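Local coordinates for protein pyruvate kinase (Pseudomonas aeruginosa, PDB 6QXL) that probably transfers the phosphoryl group of phosphoenolpyruvate to ADP, yielding pyruvate and ATP in the last step of glycolysis, and binds glucose-6-phosphate in its alpha/beta domain, at residues A[377-390]-A[400-414]. Numbering follows the deposited sequence.
Sequences IKAIICLTESGFTP and VPIYAYSPHRETQAR. With G6P (6-O-phosphono-alpha-D-glucopyranose), chain M.
Strands 377-383 and 402-406 run parallel, their axes 28° apart, as neighbours in a beta-alpha-beta unit of the alpha/beta domain, and five backbone hydrogen bonds, from Ile380 N to Pro401 O through Thr384 N to Tyr405 O, join them. On one face of the sheet Ile381 lays CG2 over the centre of the Tyr405 ring, a CH-pi contact 3.7 Å from the centroid, while Leu383 CD2 reaches Tyr405 CB at 3.5 Å. Helix 436-446 covers this face; tyrosine suits it because the ring gives Ile381 a face to lie on while OH bonds Ala440 O. The other face carries Ile380, Cys382, Ile402 and Ala404. Ala404 CB touches both Thr384 CG2 and Pro390 CG, 4.0 Å from each, a small methyl that lets helix 388-394 come close.

Beyond the strands, the turn 384-387 and the helix start bind the phosphate end of glucose-6-phosphate. Thr384 turns OG1 away from its own N (chi1 178°), bringing the hydroxyl to the phosphate, and OG1 accepts from Gly387 N, an ST motif; Ser386 gives N and OG to O1P, Thr389 N bonds O2P. Segment 400-414 donates to three successive carbonyls: Ser406 OG to Thr384 O, Thr411 OG1 to Glu385 O at 2.6 Å, and Arg414 NE, brought round by a bend at chi3 (-56°), to Ser386 O, while NH2 salt-bridges Glu410 OE2. Glycine suits 387, where positive phi would press a CB against Ser386 O; Thr411 CG2 rests 3.5 Å from Gly387 N.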
ATOM      1  N   ILE A 377       3.666  25.855   6.979  1.00 58.42           N
ATOM      2  CA  ILE A 377       2.558  26.089   7.882  1.00 50.74           C
ATOM      3  C   ILE A 377       2.942  25.669   9.297  1.00 48.17           C
ATOM      4  O   ILE A 377       3.284  24.530   9.516  1.00 50.90           O
ATOM      5  CB  ILE A 377       1.293  25.366   7.423  1.00 48.65           C
ATOM      6  CG1 ILE A 377       0.766  26.062   6.175  1.00 54.56           C
ATOM      7  CG2 ILE A 377       0.227  25.368   8.520  1.00 47.09           C
ATOM      8  CD1 ILE A 377      -0.175  25.206   5.352  1.00 62.70           C
ATOM      9  N   LYS A 378       2.871  26.612  10.231  1.00 44.91           N
ATOM     10  CA  LYS A 378       3.287  26.393  11.596  1.00 44.69           C
ATOM     11  C   LYS A 378       2.133  26.376  12.577  1.00 39.39           C
ATOM     12  O   LYS A 378       2.347  26.079  13.755  1.00 40.51           O
ATOM     13  CB  LYS A 378       4.286  27.474  12.021  1.00 52.17           C
ATOM     14  CG  LYS A 378       5.537  27.565  11.157  1.00 58.26           C
ATOM     15  CD  LYS A 378       6.431  26.334  11.225  1.00 60.23           C
ATOM     16  CE  LYS A 378       7.665  26.580  10.379  1.00 68.32           C
ATOM     17  NZ  LYS A 378       8.342  25.310  10.061  1.00 73.28           N
ATOM     18  N   ALA A 379       0.931  26.709  12.131  1.00 35.59           N
ATOM     19  CA  ALA A 379      -0.222  26.694  13.019  1.00 38.30           C
ATOM     20  C   ALA A 379      -1.515  26.752  12.250  1.00 36.64           C
ATOM     21  O   ALA A 379      -1.532  27.151  11.107  1.00 41.30           O
ATOM     22  CB  ALA A 379      -0.157  27.855  14.012  1.00 41.32           C
ATOM     23  N   ILE A 380      -2.593  26.332  12.895  1.00 36.70           N
ATOM     24  CA  ILE A 380      -3.923  26.423  12.338  1.00 36.70           C
ATOM     25  C   ILE A 380      -4.782  27.260  13.254  1.00 37.52           C
ATOM     26  O   ILE A 380      -4.976  26.916  14.409  1.00 38.18           O
ATOM     27  CB  ILE A 380      -4.559  25.038  12.181  1.00 39.25           C
ATOM     28  CG1 ILE A 380      -3.712  24.191  11.216  1.00 43.84           C
ATOM     29  CG2 ILE A 380      -6.016  25.173  11.742  1.00 37.09           C
ATOM     30  CD1 ILE A 380      -4.288  22.858  10.921  1.00 48.67           C
ATOM     31  N   ILE A 381      -5.284  28.380  12.726  1.00 44.38           N
ATOM     32  CA  ILE A 381      -6.170  29.295  13.430  1.00 42.76           C
ATOM     33  C   ILE A 381      -7.574  28.880  13.046  1.00 42.79           C
ATOM     34  O   ILE A 381      -8.032  29.140  11.937  1.00 44.56           O
ATOM     35  CB  ILE A 381      -5.873  30.747  13.038  1.00 40.80           C
ATOM     36  CG1 ILE A 381      -4.481  31.128  13.542  1.00 44.14           C
ATOM     37  CG2 ILE A 381      -6.911  31.709  13.611  1.00 41.50           C
ATOM     38  CD1 ILE A 381      -4.032  32.513  13.098  1.00 50.22           C
ATOM     39  N   CYS A 382      -8.262  28.234  13.970  1.00 44.50           N
ATOM     40  CA  CYS A 382      -9.604  27.758  13.706  1.00 46.00           C
ATOM     41  C   CYS A 382     -10.592  28.598  14.509  1.00 45.25           C
ATOM     42  O   CYS A 382     -10.723  28.429  15.719  1.00 44.27           O
ATOM     43  CB  CYS A 382      -9.702  26.284  14.053  1.00 44.46           C
ATOM     44  SG  CYS A 382     -11.354  25.648  13.766  1.00 55.58           S
ATOM     45  N   LEU A 383     -11.277  29.512  13.833  1.00 46.97           N
ATOM     46  CA  LEU A 383     -12.316  30.304  14.468  1.00 46.21           C
ATOM     47  C   LEU A 383     -13.517  29.411  14.627  1.00 46.96           C
ATOM     48  O   LEU A 383     -14.081  28.960  13.640  1.00 47.07           O
ATOM     49  CB  LEU A 383     -12.678  31.537  13.646  1.00 44.02           C
ATOM     50  CG  LEU A 383     -11.564  32.459  13.188  1.00 45.96           C
ATOM     51  CD1 LEU A 383     -12.209  33.752  12.666  1.00 51.27           C
ATOM     52  CD2 LEU A 383     -10.529  32.748  14.261  1.00 44.16           C
ATOM     53  N   THR A 384     -13.914  29.164  15.869  1.00 50.02           N
ATOM     54  CA  THR A 384     -14.980  28.224  16.142  1.00 47.82           C
ATOM     55  C   THR A 384     -15.891  28.734  17.241  1.00 46.25           C
ATOM     56  O   THR A 384     -15.448  29.362  18.194  1.00 50.13           O
ATOM     57  CB  THR A 384     -14.414  26.824  16.512  1.00 44.06           C
ATOM     58  OG1 THR A 384     -15.497  25.914  16.817  1.00 41.74           O
ATOM     59  CG2 THR A 384     -13.432  26.917  17.687  1.00 42.52           C
ATOM     60  N   GLU A 385     -17.160  28.392  17.111  1.00 47.88           N
ATOM     61  CA  GLU A 385     -18.188  28.771  18.051  1.00 52.11           C
ATOM     62  C   GLU A 385     -18.299  27.713  19.147  1.00 51.35           C
ATOM     63  O   GLU A 385     -18.202  28.041  20.328  1.00 54.38           O
ATOM     64  CB  GLU A 385     -19.519  28.991  17.324  1.00 56.21           C
ATOM     65  CG  GLU A 385     -20.499  29.966  17.933  1.00 63.47           C
ATOM     66  CD  GLU A 385     -20.025  31.457  17.929  1.00 67.82           C
ATOM     67  OE1 GLU A 385     -18.908  31.801  17.501  1.00 65.51           O
ATOM     68  OE2 GLU A 385     -20.768  32.326  18.415  1.00 72.65           O
ATOM     69  N   SER A 386     -18.481  26.459  18.752  1.00 47.00           N
ATOM     70  CA  SER A 386     -18.724  25.366  19.679  1.00 43.13           C
ATOM     71  C   SER A 386     -17.574  24.384  19.835  1.00 40.10           C
ATOM     72  O   SER A 386     -17.668  23.455  20.630  1.00 37.95           O
ATOM     73  CB  SER A 386     -19.968  24.594  19.249  1.00 43.84           C
ATOM     74  OG  SER A 386     -19.682  23.739  18.152  1.00 42.97           O
ATOM     75  N   GLY A 387     -16.506  24.561  19.068  1.00 42.14           N
ATOM     76  CA  GLY A 387     -15.375  23.619  19.069  1.00 39.42           C
ATOM     77  C   GLY A 387     -15.504  22.437  18.111  1.00 39.31           C
ATOM     78  O   GLY A 387     -14.601  21.621  18.037  1.00 39.69           O
ATOM     79  N   PHE A 388     -16.590  22.354  17.356  1.00 35.95           N
ATOM     80  CA  PHE A 388     -16.780  21.255  16.419  1.00 36.64           C
ATOM     81  C   PHE A 388     -15.729  21.185  15.316  1.00 36.21           C
ATOM     82  O   PHE A 388     -15.253  20.109  14.969  1.00 36.12           O
ATOM     83  CB  PHE A 388     -18.162  21.320  15.777  1.00 34.46           C
ATOM     84  CG  PHE A 388     -18.415  20.227  14.793  1.00 40.34           C
ATOM     85  CD1 PHE A 388     -18.757  18.953  15.223  1.00 43.99           C
ATOM     86  CD2 PHE A 388     -18.291  20.452  13.424  1.00 46.77           C
ATOM     87  CE1 PHE A 388     -19.011  17.923  14.322  1.00 44.40           C
ATOM     88  CE2 PHE A 388     -18.516  19.442  12.499  1.00 44.57           C
ATOM     89  CZ  PHE A 388     -18.878  18.165  12.960  1.00 45.23           C
ATOM     90  N   THR A 389     -15.388  22.315  14.737  1.00 37.98           N
ATOM     91  CA  THR A 389     -14.406  22.297  13.668  1.00 39.03           C
ATOM     92  C   THR A 389     -13.043  21.756  14.127  1.00 35.81           C
ATOM     93  O   THR A 389     -12.508  20.882  13.486  1.00 38.35           O
ATOM     94  CB  THR A 389     -14.330  23.663  12.962  1.00 38.87           C
ATOM     95  OG1 THR A 389     -15.592  23.949  12.367  1.00 36.26           O
ATOM     96  CG2 THR A 389     -13.307  23.636  11.854  1.00 40.21           C
ATOM     97  N   PRO A 390     -12.495  22.236  15.243  1.00 38.48           N
ATOM     98  CA  PRO A 390     -11.206  21.670  15.689  1.00 40.87           C
ATOM     99  C   PRO A 390     -11.326  20.239  16.254  1.00 39.17           C
ATOM    100  O   PRO A 390     -10.341  19.529  16.300  1.00 41.10           O
ATOM    101  CB  PRO A 390     -10.707  22.666  16.737  1.00 41.92           C
ATOM    102  CG  PRO A 390     -11.954  23.260  17.274  1.00 43.65           C
ATOM    103  CD  PRO A 390     -12.917  23.345  16.113  1.00 42.18           C
ATOM    104  N   VAL A 400       1.000  19.499  13.729  1.00 49.14           N
ATOM    105  CA  VAL A 400       0.779  20.933  13.619  1.00 47.03           C
ATOM    106  C   VAL A 400      -0.139  21.410  14.753  1.00 42.99           C
ATOM    107  O   VAL A 400      -1.167  20.783  15.008  1.00 45.03           O
ATOM    108  CB  VAL A 400       0.146  21.302  12.261  1.00 45.14           C
ATOM    109  CG1 VAL A 400      -1.351  20.934  12.181  1.00 48.82           C
ATOM    110  CG2 VAL A 400       0.302  22.804  12.011  1.00 44.94           C
ATOM    111  N   PRO A 401       0.214  22.509  15.438  1.00 42.06           N
ATOM    112  CA  PRO A 401      -0.678  23.034  16.484  1.00 39.07           C
ATOM    113  C   PRO A 401      -2.006  23.531  15.962  1.00 35.14           C
ATOM    114  O   PRO A 401      -2.045  24.292  14.999  1.00 34.27           O
ATOM    115  CB  PRO A 401       0.119  24.192  17.060  1.00 41.72           C
ATOM    116  CG  PRO A 401       1.535  23.935  16.697  1.00 40.52           C
ATOM    117  CD  PRO A 401       1.519  23.190  15.419  1.00 38.82           C
ATOM    118  N   ILE A 402      -3.083  23.067  16.573  1.00 34.73           N
ATOM    119  CA  ILE A 402      -4.430  23.506  16.258  1.00 37.53           C
ATOM    120  C   ILE A 402      -4.911  24.458  17.355  1.00 41.03           C
ATOM    121  O   ILE A 402      -5.019  24.080  18.522  1.00 38.07           O
ATOM    122  CB  ILE A 402      -5.375  22.302  16.183  1.00 42.18           C
ATOM    123  CG1 ILE A 402      -4.880  21.325  15.115  1.00 47.51           C
ATOM    124  CG2 ILE A 402      -6.811  22.760  15.919  1.00 41.15           C
ATOM    125  CD1 ILE A 402      -5.612  20.007  15.081  1.00 49.86           C
ATOM    126  N   TYR A 403      -5.198  25.702  16.982  1.00 42.60           N
ATOM    127  CA  TYR A 403      -5.684  26.710  17.935  1.00 37.64           C
ATOM    128  C   TYR A 403      -7.165  26.957  17.760  1.00 38.28           C
ATOM    129  O   TYR A 403      -7.586  27.366  16.692  1.00 44.93           O
ATOM    130  CB  TYR A 403      -4.900  27.977  17.761  1.00 34.28           C
ATOM    131  CG  TYR A 403      -3.460  27.804  18.138  1.00 33.06           C
ATOM    132  CD1 TYR A 403      -3.061  27.839  19.466  1.00 33.58           C
ATOM    133  CD2 TYR A 403      -2.491  27.585  17.175  1.00 32.16           C
ATOM    134  CE1 TYR A 403      -1.727  27.669  19.817  1.00 32.45           C
ATOM    135  CE2 TYR A 403      -1.152  27.438  17.537  1.00 32.67           C
ATOM    136  CZ  TYR A 403      -0.799  27.476  18.856  1.00 32.28           C
ATOM    137  OH  TYR A 403       0.502  27.316  19.190  1.00 42.01           O
ATOM    138  N   ALA A 404      -7.945  26.672  18.799  1.00 41.02           N
ATOM    139  CA  ALA A 404      -9.382  26.941  18.801  1.00 42.97           C
ATOM    140  C   ALA A 404      -9.619  28.368  19.336  1.00 44.46           C
ATOM    141  O   ALA A 404      -9.464  28.629  20.543  1.00 44.23           O
ATOM    142  CB  ALA A 404     -10.108  25.915  19.660  1.00 48.10           C
ATOM    143  N   TYR A 405      -9.953  29.273  18.415  1.00 46.72           N
ATOM    144  CA  TYR A 405     -10.315  30.652  18.721  1.00 41.69           C
ATOM    145  C   TYR A 405     -11.812  30.710  18.993  1.00 42.50           C
ATOM    146  O   TYR A 405     -12.631  30.438  18.102  1.00 37.61           O
ATOM    147  CB  TYR A 405      -9.961  31.575  17.560  1.00 37.84           C
ATOM    148  CG  TYR A 405      -8.480  31.904  17.417  1.00 35.92           C
ATOM    149  CD1 TYR A 405      -7.522  30.915  17.287  1.00 37.93           C
ATOM    150  CD2 TYR A 405      -8.054  33.207  17.360  1.00 35.32           C
ATOM    151  CE1 TYR A 405      -6.173  31.239  17.136  1.00 34.39           C
ATOM    152  CE2 TYR A 405      -6.702  33.531  17.228  1.00 34.41           C
ATOM    153  CZ  TYR A 405      -5.777  32.540  17.103  1.00 32.87           C
ATOM    154  OH  TYR A 405      -4.443  32.856  16.952  1.00 36.71           O
ATOM    155  N   SER A 406     -12.179  31.046  20.222  1.00 44.84           N
ATOM    156  CA  SER A 406     -13.578  31.132  20.570  1.00 47.27           C
ATOM    157  C   SER A 406     -13.795  32.213  21.617  1.00 53.54           C
ATOM    158  O   SER A 406     -12.914  32.495  22.430  1.00 59.44           O
ATOM    159  CB  SER A 406     -14.087  29.795  21.078  1.00 49.32           C
ATOM    160  OG  SER A 406     -15.502  29.749  21.072  1.00 48.96           O
ATOM    161  N   PRO A 407     -14.955  32.857  21.575  1.00 56.61           N
ATOM    162  CA  PRO A 407     -15.275  33.807  22.621  1.00 59.62           C
ATOM    163  C   PRO A 407     -15.895  33.133  23.850  1.00 57.37           C
ATOM    164  O   PRO A 407     -15.789  33.668  24.939  1.00 59.57           O
ATOM    165  CB  PRO A 407     -16.276  34.726  21.934  1.00 59.92           C
ATOM    166  CG  PRO A 407     -16.997  33.829  20.966  1.00 59.53           C
ATOM    167  CD  PRO A 407     -15.960  32.864  20.493  1.00 60.54           C
ATOM    168  N   HIS A 408     -16.497  31.961  23.675  1.00 56.31           N
ATOM    169  CA  HIS A 408     -17.269  31.316  24.723  1.00 57.93           C
ATOM    170  C   HIS A 408     -16.407  30.504  25.690  1.00 57.26           C
ATOM    171  O   HIS A 408     -15.453  29.865  25.289  1.00 59.99           O
ATOM    172  CB  HIS A 408     -18.345  30.421  24.148  1.00 56.25           C
ATOM    173  CG  HIS A 408     -19.193  31.086  23.105  1.00 58.64           C
ATOM    174  ND1 HIS A 408     -19.421  32.444  23.076  1.00 58.09           N
ATOM    175  CD2 HIS A 408     -19.847  30.570  22.041  1.00 64.38           C
ATOM    176  CE1 HIS A 408     -20.183  32.734  22.043  1.00 64.28           C
ATOM    177  NE2 HIS A 408     -20.444  31.620  21.393  1.00 61.65           N
ATOM    178  N   ARG A 409     -16.770  30.535  26.977  1.00 61.03           N
ATOM    179  CA  ARG A 409     -16.048  29.779  27.994  1.00 64.12           C
ATOM    180  C   ARG A 409     -16.315  28.284  27.867  1.00 55.94           C
ATOM    181  O   ARG A 409     -15.403  27.487  28.008  1.00 52.31           O
ATOM    182  CB  ARG A 409     -16.390  30.268  29.391  1.00 65.34           C
ATOM    183  CG  ARG A 409     -15.600  29.634  30.556  1.00 64.14           C
ATOM    184  CD  ARG A 409     -16.446  29.253  31.770  1.00 60.70           C
ATOM    185  NE  ARG A 409     -17.688  28.487  31.516  1.00 58.70           N
ATOM    186  CZ  ARG A 409     -17.840  27.163  31.568  1.00 51.10           C
ATOM    187  NH1 ARG A 409     -16.801  26.351  31.850  1.00 41.76           N
ATOM    188  NH2 ARG A 409     -19.093  26.686  31.321  1.00 49.47           N
ATOM    189  N   GLU A 410     -17.559  27.934  27.585  1.00 53.73           N
ATOM    190  CA  GLU A 410     -17.969  26.546  27.335  1.00 58.59           C
ATOM    191  C   GLU A 410     -17.018  25.884  26.317  1.00 60.08           C
ATOM    192  O   GLU A 410     -16.513  24.789  26.555  1.00 70.71           O
ATOM    193  CB  GLU A 410     -19.409  26.550  26.816  1.00 63.70           C
ATOM    194  CG  GLU A 410     -20.152  25.273  26.735  1.00 79.99           C
ATOM    195  CD  GLU A 410     -21.529  25.432  26.028  1.00 85.98           C
ATOM    196  OE1 GLU A 410     -22.042  26.566  25.854  1.00 97.46           O
ATOM    197  OE2 GLU A 410     -22.096  24.369  25.632  1.00 94.17           O
ATOM    198  N   THR A 411     -16.738  26.591  25.234  1.00 50.51           N
ATOM    199  CA  THR A 411     -15.885  26.078  24.178  1.00 45.92           C
ATOM    200  C   THR A 411     -14.427  26.113  24.588  1.00 44.00           C
ATOM    201  O   THR A 411     -13.689  25.164  24.336  1.00 43.13           O
ATOM    202  CB  THR A 411     -16.119  26.879  22.872  1.00 43.73           C
ATOM    203  OG1 THR A 411     -17.499  26.751  22.503  1.00 46.97           O
ATOM    204  CG2 THR A 411     -15.242  26.404  21.750  1.00 40.75           C
ATOM    205  N   GLN A 412     -14.005  27.205  25.218  1.00 44.43           N
ATOM    206  CA  GLN A 412     -12.603  27.333  25.649  1.00 50.83           C
ATOM    207  C   GLN A 412     -12.171  26.164  26.545  1.00 53.16           C
ATOM    208  O   GLN A 412     -11.026  25.741  26.499  1.00 48.30           O
ATOM    209  CB  GLN A 412     -12.393  28.654  26.391  1.00 53.48           C
ATOM    210  CG  GLN A 412     -12.400  29.880  25.483  1.00 52.64           C
ATOM    211  CD  GLN A 412     -12.681  31.181  26.222  1.00 54.60           C
ATOM    212  OE1 GLN A 412     -12.826  31.200  27.454  1.00 65.07           O
ATOM    213  NE2 GLN A 412     -12.812  32.243  25.478  1.00 51.44           N
ATOM    214  N   ALA A 413     -13.101  25.648  27.360  1.00 48.04           N
ATOM    215  CA  ALA A 413     -12.812  24.517  28.233  1.00 42.23           C
ATOM    216  C   ALA A 413     -12.946  23.183  27.515  1.00 38.32           C
ATOM    217  O   ALA A 413     -12.115  22.296  27.683  1.00 36.47           O
ATOM    218  CB  ALA A 413     -13.721  24.540  29.446  1.00 42.41           C
ATOM    219  N   ARG A 414     -14.003  23.038  26.735  1.00 40.43           N
ATOM    220  CA  ARG A 414     -14.271  21.804  26.014  1.00 42.14           C
ATOM    221  C   ARG A 414     -13.036  21.278  25.288  1.00 37.65           C
ATOM    222  O   ARG A 414     -12.629  20.128  25.450  1.00 40.28           O
ATOM    223  CB  ARG A 414     -15.381  22.043  25.005  1.00 44.81           C
ATOM    224  CG  ARG A 414     -16.151  20.797  24.711  1.00 47.97           C
ATOM    225  CD  ARG A 414     -16.998  20.980  23.490  1.00 54.22           C
ATOM    226  NE  ARG A 414     -17.967  22.051  23.399  1.00 62.13           N
ATOM    227  CZ  ARG A 414     -19.067  22.177  24.114  1.00 59.03           C
ATOM    228  NH1 ARG A 414     -19.348  21.349  25.116  1.00 64.47           N
ATOM    229  NH2 ARG A 414     -19.871  23.202  23.874  1.00 59.29           N
TER
HETATM  230  C1  G6P M 501     -16.611  30.464  12.822  1.00 66.04           C
HETATM  231  C2  G6P M 501     -17.657  31.557  12.909  1.00 67.39           C
HETATM  232  C3  G6P M 501     -18.785  31.028  12.033  1.00 64.36           C
HETATM  233  C4  G6P M 501     -18.934  29.519  12.020  1.00 56.96           C
HETATM  234  C5  G6P M 501     -18.460  29.071  13.392  1.00 57.88           C
HETATM  235  C6  G6P M 501     -18.785  27.604  13.610  1.00 63.32           C
HETATM  236  O1  G6P M 501     -15.438  31.114  13.289  1.00 69.92           O
HETATM  237  O2  G6P M 501     -18.039  31.876  14.272  1.00 59.39           O
HETATM  238  O3  G6P M 501     -18.325  31.399  10.759  1.00 74.37           O
HETATM  239  O4  G6P M 501     -20.281  29.117  11.654  1.00 53.71           O
HETATM  240  O5  G6P M 501     -17.064  29.319  13.550  1.00 57.88           O
HETATM  241  O6  G6P M 501     -17.885  26.917  14.460  1.00 59.97           O
HETATM  242  P   G6P M 501     -18.199  25.366  14.915  1.00 56.21           P
HETATM  243  O1P G6P M 501     -18.959  25.432  16.217  1.00 61.83           O
HETATM  244  O2P G6P M 501     -16.706  25.131  14.967  1.00 40.07           O
HETATM  245  O3P G6P M 501     -19.139  24.570  13.975  1.00 46.90           O